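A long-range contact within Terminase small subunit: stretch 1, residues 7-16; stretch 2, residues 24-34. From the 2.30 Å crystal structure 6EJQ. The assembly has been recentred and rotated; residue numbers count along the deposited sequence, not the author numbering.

Stretch 1 (7-16) SFRDRVLKLY
Stretch 2, residues 24-34: EIAQTLSLDVK

Residues 7-16 form part of one α-helix and a second helix runs through stretch 2 from residue 24, both already helical where the stretches begin; K34 leaves helical geometry with positive phi (55°/57°). The N-to-C directions make an angle of 143°, so the helices run roughly antiparallel, with axes 10.2 Å apart at closest approach. The register is marked by V12 and I25, whose CA atoms lie 6.5 Å apart. The contact buries 447 Å², summed over both sides, is largely apolar and contains no hydrogen bond between the stretches.

F8 opens the contact. Its CA-to-CB bond points sideways, but chi1 t (176°) with chi2 76° brings the ring nearer the second helix, where F8 CE1 lies 3.6 Å from L29 CD1 and F8 CD1 lies 3.6 Å from V33 CG1. The CA-to-CB bond of R9 points away; R9 NH1 pairs with D10 OD1 in a salt bridge of 3.0 Å within the helix. One turn after F8 comes R11 (chi1 t, chi2 147°, between wells); its CA-to-CB bond points sideways and its end comes nearer the second helix. R11 CG packs 3.7 Å from L29 CD2, while R11 NE reaches D32 OD2 at 3.5 Å, a long salt bridge with the carboxylate oxygen near the guanidinium plane.

V12 (chi1 t) makes the tightest apolar contact, V12 CG2 to L29 CD1 at 3.2 Å, and V12 CG2 lies 4.3 Å from I25 CG2. The CA-to-CB bond of L13 points away. That of L15 (m, t) points toward the second helix, with L15 CB 3.7 Å from I25 CG1 and L15 CD1 3.7 Å from L29 CD2. L29 (m, t) is thus a knob in a hole formed by F8, R11, V12 and L15. The Y16 CA-to-CB bond points sideways; chi1 is t (176°) and the ring does not face the contact. Y16 CB lies 3.8 Å from I25 CD1; that methyl also approaches the backbone, 3.4 Å from Y16 N, and I25 itself is m, t.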

ATOM      1  N   SER B   7      26.619  22.109  27.567  1.00 65.30           N
ATOM      2  CA  SER B   7      26.858  22.209  26.125  1.00 62.52           C
ATOM      3  C   SER B   7      27.892  21.190  25.634  1.00 59.51           C
ATOM      4  O   SER B   7      27.743  20.633  24.542  1.00 60.04           O
ATOM      5  CB  SER B   7      27.313  23.623  25.758  1.00 63.24           C
ATOM      6  OG  SER B   7      27.692  23.718  24.400  1.00 67.91           O
ATOM      7  N   PHE B   8      28.928  20.959  26.440  1.00 54.78           N
ATOM      8  CA  PHE B   8      29.948  19.950  26.146  1.00 51.79           C
ATOM      9  C   PHE B   8      29.357  18.544  26.264  1.00 51.90           C
ATOM     10  O   PHE B   8      29.531  17.729  25.357  1.00 46.81           O
ATOM     11  CB  PHE B   8      31.167  20.114  27.069  1.00 48.85           C
ATOM     12  CG  PHE B   8      32.218  19.046  26.900  1.00 45.74           C
ATOM     13  CD1 PHE B   8      33.074  19.065  25.818  1.00 45.28           C
ATOM     14  CD2 PHE B   8      32.356  18.028  27.837  1.00 45.93           C
ATOM     15  CE1 PHE B   8      34.043  18.083  25.660  1.00 45.00           C
ATOM     16  CE2 PHE B   8      33.326  17.046  27.692  1.00 44.13           C
ATOM     17  CZ  PHE B   8      34.173  17.074  26.599  1.00 44.25           C
ATOM     18  N   ARG B   9      28.669  18.269  27.375  1.00 51.37           N
ATOM     19  CA  ARG B   9      27.975  16.996  27.550  1.00 52.37           C
ATOM     20  C   ARG B   9      27.040  16.718  26.369  1.00 52.23           C
ATOM     21  O   ARG B   9      27.102  15.644  25.773  1.00 52.57           O
ATOM     22  CB  ARG B   9      27.174  16.953  28.855  1.00 55.27           C
ATOM     23  CG  ARG B   9      26.563  15.583  29.128  1.00 60.38           C
ATOM     24  CD  ARG B   9      25.690  15.519  30.379  1.00 67.88           C
ATOM     25  NE  ARG B   9      24.619  16.518  30.427  1.00 72.57           N
ATOM     26  CZ  ARG B   9      23.537  16.538  29.637  1.00 78.13           C
ATOM     27  NH1 ARG B   9      23.349  15.620  28.681  1.00 81.02           N
ATOM     28  NH2 ARG B   9      22.631  17.506  29.793  1.00 75.65           N
ATOM     29  N   ASP B  10      26.189  17.689  26.037  1.00 51.20           N
ATOM     30  CA  ASP B  10      25.201  17.518  24.966  1.00 51.67           C
ATOM     31  C   ASP B  10      25.855  17.247  23.624  1.00 50.73           C
ATOM     32  O   ASP B  10      25.389  16.390  22.879  1.00 48.65           O
ATOM     33  CB  ASP B  10      24.282  18.738  24.844  1.00 50.81           C
ATOM     34  CG  ASP B  10      23.307  18.857  25.998  1.00 53.16           C
ATOM     35  OD1 ASP B  10      23.163  17.890  26.783  1.00 51.79           O
ATOM     36  OD2 ASP B  10      22.678  19.936  26.115  1.00 58.85           O
ATOM     37  N   ARG B  11      26.933  17.969  23.328  1.00 50.85           N
ATOM     38  CA  ARG B  11      27.619  17.822  22.055  1.00 51.46           C
ATOM     39  C   ARG B  11      28.383  16.481  21.919  1.00 49.05           C
ATOM     40  O   ARG B  11      28.450  15.925  20.820  1.00 43.69           O
ATOM     41  CB  ARG B  11      28.524  19.028  21.797  1.00 57.07           C
ATOM     42  CG  ARG B  11      29.074  19.058  20.379  1.00 64.32           C
ATOM     43  CD  ARG B  11      29.265  20.465  19.825  1.00 69.18           C
ATOM     44  NE  ARG B  11      30.026  20.422  18.574  1.00 74.11           N
ATOM     45  CZ  ARG B  11      29.557  20.001  17.393  1.00 77.49           C
ATOM     46  NH1 ARG B  11      28.294  19.583  17.242  1.00 76.78           N
ATOM     47  NH2 ARG B  11      30.368  19.998  16.336  1.00 79.59           N
ATOM     48  N   VAL B  12      28.936  15.963  23.022  1.00 46.33           N
ATOM     49  CA  VAL B  12      29.556  14.633  23.036  1.00 44.11           C
ATOM     50  C   VAL B  12      28.502  13.591  22.687  1.00 43.07           C
ATOM     51  O   VAL B  12      28.720  12.747  21.818  1.00 40.24           O
ATOM     52  CB  VAL B  12      30.173  14.285  24.415  1.00 45.65           C
ATOM     53  CG1 VAL B  12      30.493  12.791  24.548  1.00 45.70           C
ATOM     54  CG2 VAL B  12      31.434  15.098  24.654  1.00 48.53           C
ATOM     55  N   LEU B  13      27.382  13.652  23.401  1.00 41.36           N
ATOM     56  CA  LEU B  13      26.246  12.754  23.189  1.00 43.18           C
ATOM     57  C   LEU B  13      25.673  12.873  21.767  1.00 42.29           C
ATOM     58  O   LEU B  13      25.415  11.862  21.118  1.00 40.01           O
ATOM     59  CB  LEU B  13      25.144  13.048  24.219  1.00 43.88           C
ATOM     60  CG  LEU B  13      23.875  12.194  24.192  1.00 44.46           C
ATOM     61  CD1 LEU B  13      24.202  10.720  24.364  1.00 44.60           C
ATOM     62  CD2 LEU B  13      22.935  12.658  25.285  1.00 45.09           C
ATOM     63  N   LYS B  14      25.502  14.108  21.296  1.00 41.07           N
ATOM     64  CA  LYS B  14      24.984  14.374  19.961  1.00 42.00           C
ATOM     65  C   LYS B  14      25.837  13.697  18.901  1.00 43.07           C
ATOM     66  O   LYS B  14      25.318  12.956  18.073  1.00 43.76           O
ATOM     67  CB  LYS B  14      24.928  15.873  19.682  1.00 43.28           C
ATOM     68  CG  LYS B  14      24.275  16.230  18.357  1.00 47.07           C
ATOM     69  CD  LYS B  14      24.303  17.728  18.097  1.00 49.48           C
ATOM     70  CE  LYS B  14      23.726  18.050  16.729  1.00 50.93           C
ATOM     71  NZ  LYS B  14      23.994  19.448  16.287  1.00 52.33           N
ATOM     72  N   LEU B  15      27.143  13.944  18.936  1.00 42.16           N
ATOM     73  CA  LEU B  15      28.040  13.404  17.920  1.00 41.39           C
ATOM     74  C   LEU B  15      28.064  11.880  17.967  1.00 40.45           C
ATOM     75  O   LEU B  15      28.097  11.232  16.923  1.00 40.12           O
ATOM     76  CB  LEU B  15      29.447  13.972  18.067  1.00 41.32           C
ATOM     77  CG  LEU B  15      29.602  15.469  17.801  1.00 42.59           C
ATOM     78  CD1 LEU B  15      31.016  15.915  18.163  1.00 43.30           C
ATOM     79  CD2 LEU B  15      29.286  15.819  16.357  1.00 42.79           C
ATOM     80  N   TYR B  16      28.026  11.315  19.170  1.00 40.20           N
ATOM     81  CA  TYR B  16      27.899   9.877  19.318  1.00 41.84           C
ATOM     82  C   TYR B  16      26.622   9.350  18.627  1.00 41.55           C
ATOM     83  O   TYR B  16      26.681   8.361  17.905  1.00 40.14           O
ATOM     84  CB  TYR B  16      27.918   9.458  20.790  1.00 42.73           C
ATOM     85  CG  TYR B  16      27.686   7.978  20.949  1.00 48.10           C
ATOM     86  CD1 TYR B  16      28.684   7.059  20.611  1.00 53.17           C
ATOM     87  CD2 TYR B  16      26.456   7.487  21.391  1.00 52.67           C
ATOM     88  CE1 TYR B  16      28.472   5.691  20.732  1.00 56.76           C
ATOM     89  CE2 TYR B  16      26.228   6.125  21.508  1.00 55.07           C
ATOM     90  CZ  TYR B  16      27.234   5.231  21.175  1.00 58.30           C
ATOM     91  OH  TYR B  16      26.999   3.879  21.303  1.00 66.38           O
ATOM     92  N   GLU B  24      37.024  10.311  17.305  1.00 59.35           N
ATOM     93  CA  GLU B  24      36.707  11.470  16.457  1.00 57.93           C
ATOM     94  C   GLU B  24      36.034  12.577  17.257  1.00 53.28           C
ATOM     95  O   GLU B  24      36.275  13.753  17.007  1.00 52.40           O
ATOM     96  CB  GLU B  24      35.781  11.081  15.299  1.00 60.85           C
ATOM     97  CG  GLU B  24      36.395  10.163  14.258  1.00 65.08           C
ATOM     98  CD  GLU B  24      35.425   9.863  13.132  1.00 68.50           C
ATOM     99  OE1 GLU B  24      34.462   9.090  13.366  1.00 69.44           O
ATOM    100  OE2 GLU B  24      35.617  10.410  12.024  1.00 69.53           O
ATOM    101  N   ILE B  25      35.172  12.188  18.193  1.00 48.55           N
ATOM    102  CA  ILE B  25      34.464  13.134  19.055  1.00 48.41           C
ATOM    103  C   ILE B  25      35.473  13.889  19.911  1.00 47.84           C
ATOM    104  O   ILE B  25      35.366  15.103  20.073  1.00 45.01           O
ATOM    105  CB  ILE B  25      33.447  12.428  19.985  1.00 45.66           C
ATOM    106  CG1 ILE B  25      32.293  11.828  19.167  1.00 45.13           C
ATOM    107  CG2 ILE B  25      32.899  13.400  21.029  1.00 44.68           C
ATOM    108  CD1 ILE B  25      31.361  10.947  19.973  1.00 44.88           C
ATOM    109  N   ALA B  26      36.436  13.151  20.456  1.00 48.21           N
ATOM    110  CA  ALA B  26      37.512  13.724  21.250  1.00 49.96           C
ATOM    111  C   ALA B  26      38.348  14.723  20.452  1.00 53.13           C
ATOM    112  O   ALA B  26      38.561  15.844  20.902  1.00 53.63           O
ATOM    113  CB  ALA B  26      38.391  12.623  21.805  1.00 50.89           C
ATOM    114  N   GLN B  27      38.791  14.322  19.259  1.00 56.17           N
ATOM    115  CA  GLN B  27      39.564  15.214  18.377  1.00 58.44           C
ATOM    116  C   GLN B  27      38.784  16.475  17.969  1.00 57.75           C
ATOM    117  O   GLN B  27      39.362  17.559  17.861  1.00 60.48           O
ATOM    118  CB  GLN B  27      40.036  14.467  17.118  1.00 61.18           C
ATOM    119  CG  GLN B  27      41.091  13.395  17.363  1.00 64.91           C
ATOM    120  CD  GLN B  27      41.324  12.508  16.139  1.00 70.13           C
ATOM    121  OE1 GLN B  27      42.232  12.751  15.343  1.00 71.69           O
ATOM    122  NE2 GLN B  27      40.493  11.482  15.982  1.00 74.66           N
ATOM    123  N   THR B  28      37.479  16.325  17.757  1.00 56.08           N
ATOM    124  CA  THR B  28      36.620  17.416  17.303  1.00 56.57           C
ATOM    125  C   THR B  28      36.369  18.452  18.397  1.00 59.11           C
ATOM    126  O   THR B  28      36.473  19.660  18.148  1.00 60.05           O
ATOM    127  CB  THR B  28      35.261  16.878  16.793  1.00 56.05           C
ATOM    128  OG1 THR B  28      35.491  15.936  15.740  1.00 57.82           O
ATOM    129  CG2 THR B  28      34.364  18.004  16.267  1.00 53.70           C
ATOM    130  N   LEU B  29      36.021  17.982  19.593  1.00 59.52           N
ATOM    131  CA  LEU B  29      35.650  18.873  20.702  1.00 59.43           C
ATOM    132  C   LEU B  29      36.836  19.553  21.390  1.00 57.76           C
ATOM    133  O   LEU B  29      36.666  20.592  22.009  1.00 58.11           O
ATOM    134  CB  LEU B  29      34.818  18.118  21.738  1.00 59.73           C
ATOM    135  CG  LEU B  29      33.523  17.469  21.248  1.00 60.15           C
ATOM    136  CD1 LEU B  29      32.677  17.104  22.449  1.00 61.62           C
ATOM    137  CD2 LEU B  29      32.726  18.349  20.294  1.00 62.35           C
ATOM    138  N   SER B  30      38.024  18.965  21.290  1.00 59.09           N
ATOM    139  CA  SER B  30      39.258  19.638  21.691  1.00 61.23           C
ATOM    140  C   SER B  30      39.347  21.079  21.159  1.00 65.75           C
ATOM    141  O   SER B  30      39.857  21.958  21.851  1.00 64.28           O
ATOM    142  CB  SER B  30      40.481  18.824  21.251  1.00 60.36           C
ATOM    143  OG  SER B  30      40.625  17.651  22.046  1.00 57.85           O
ATOM    144  N   LEU B  31      38.824  21.306  19.950  1.00 68.98           N
ATOM    145  CA  LEU B  31      38.658  22.652  19.392  1.00 70.19           C
ATOM    146  C   LEU B  31      37.732  23.522  20.239  1.00 70.96           C
ATOM    147  O   LEU B  31      38.118  24.618  20.647  1.00 76.06           O
ATOM    148  CB  LEU B  31      38.102  22.582  17.961  1.00 74.34           C
ATOM    149  CG  LEU B  31      38.144  23.885  17.151  1.00 79.04           C
ATOM    150  CD1 LEU B  31      39.541  24.096  16.592  1.00 82.91           C
ATOM    151  CD2 LEU B  31      37.116  23.879  16.029  1.00 79.43           C
ATOM    152  N   ASP B  32      36.519  23.031  20.490  1.00 70.88           N
ATOM    153  CA  ASP B  32      35.502  23.778  21.253  1.00 72.97           C
ATOM    154  C   ASP B  32      36.021  24.221  22.618  1.00 69.79           C
ATOM    155  O   ASP B  32      35.928  25.392  22.970  1.00 69.89           O
ATOM    156  CB  ASP B  32      34.233  22.934  21.481  1.00 76.50           C
ATOM    157  CG  ASP B  32      33.444  22.683  20.208  1.00 80.58           C
ATOM    158  OD1 ASP B  32      34.078  22.521  19.139  1.00 82.01           O
ATOM    159  OD2 ASP B  32      32.190  22.626  20.286  1.00 80.09           O
ATOM    160  N   VAL B  33      36.562  23.268  23.372  1.00 68.72           N
ATOM    161  CA  VAL B  33      36.966  23.503  24.767  1.00 68.43           C
ATOM    162  C   VAL B  33      38.425  23.962  24.931  1.00 70.09           C
ATOM    163  O   VAL B  33      38.845  24.255  26.051  1.00 70.23           O
ATOM    164  CB  VAL B  33      36.655  22.276  25.672  1.00 65.21           C
ATOM    165  CG1 VAL B  33      35.153  22.016  25.703  1.00 66.17           C
ATOM    166  CG2 VAL B  33      37.407  21.017  25.241  1.00 64.03           C
ATOM    167  N   LYS B  34      39.177  24.034  23.824  1.00 70.97           N
ATOM    168  CA  LYS B  34      40.563  24.519  23.810  1.00 67.75           C
ATOM    169  C   LYS B  34      41.401  23.728  24.820  1.00 69.12           C
ATOM    170  O   LYS B  34      42.009  24.282  25.733  1.00 74.17           O
ATOM    171  CB  LYS B  34      40.611  26.035  24.055  1.00 65.01           C
TER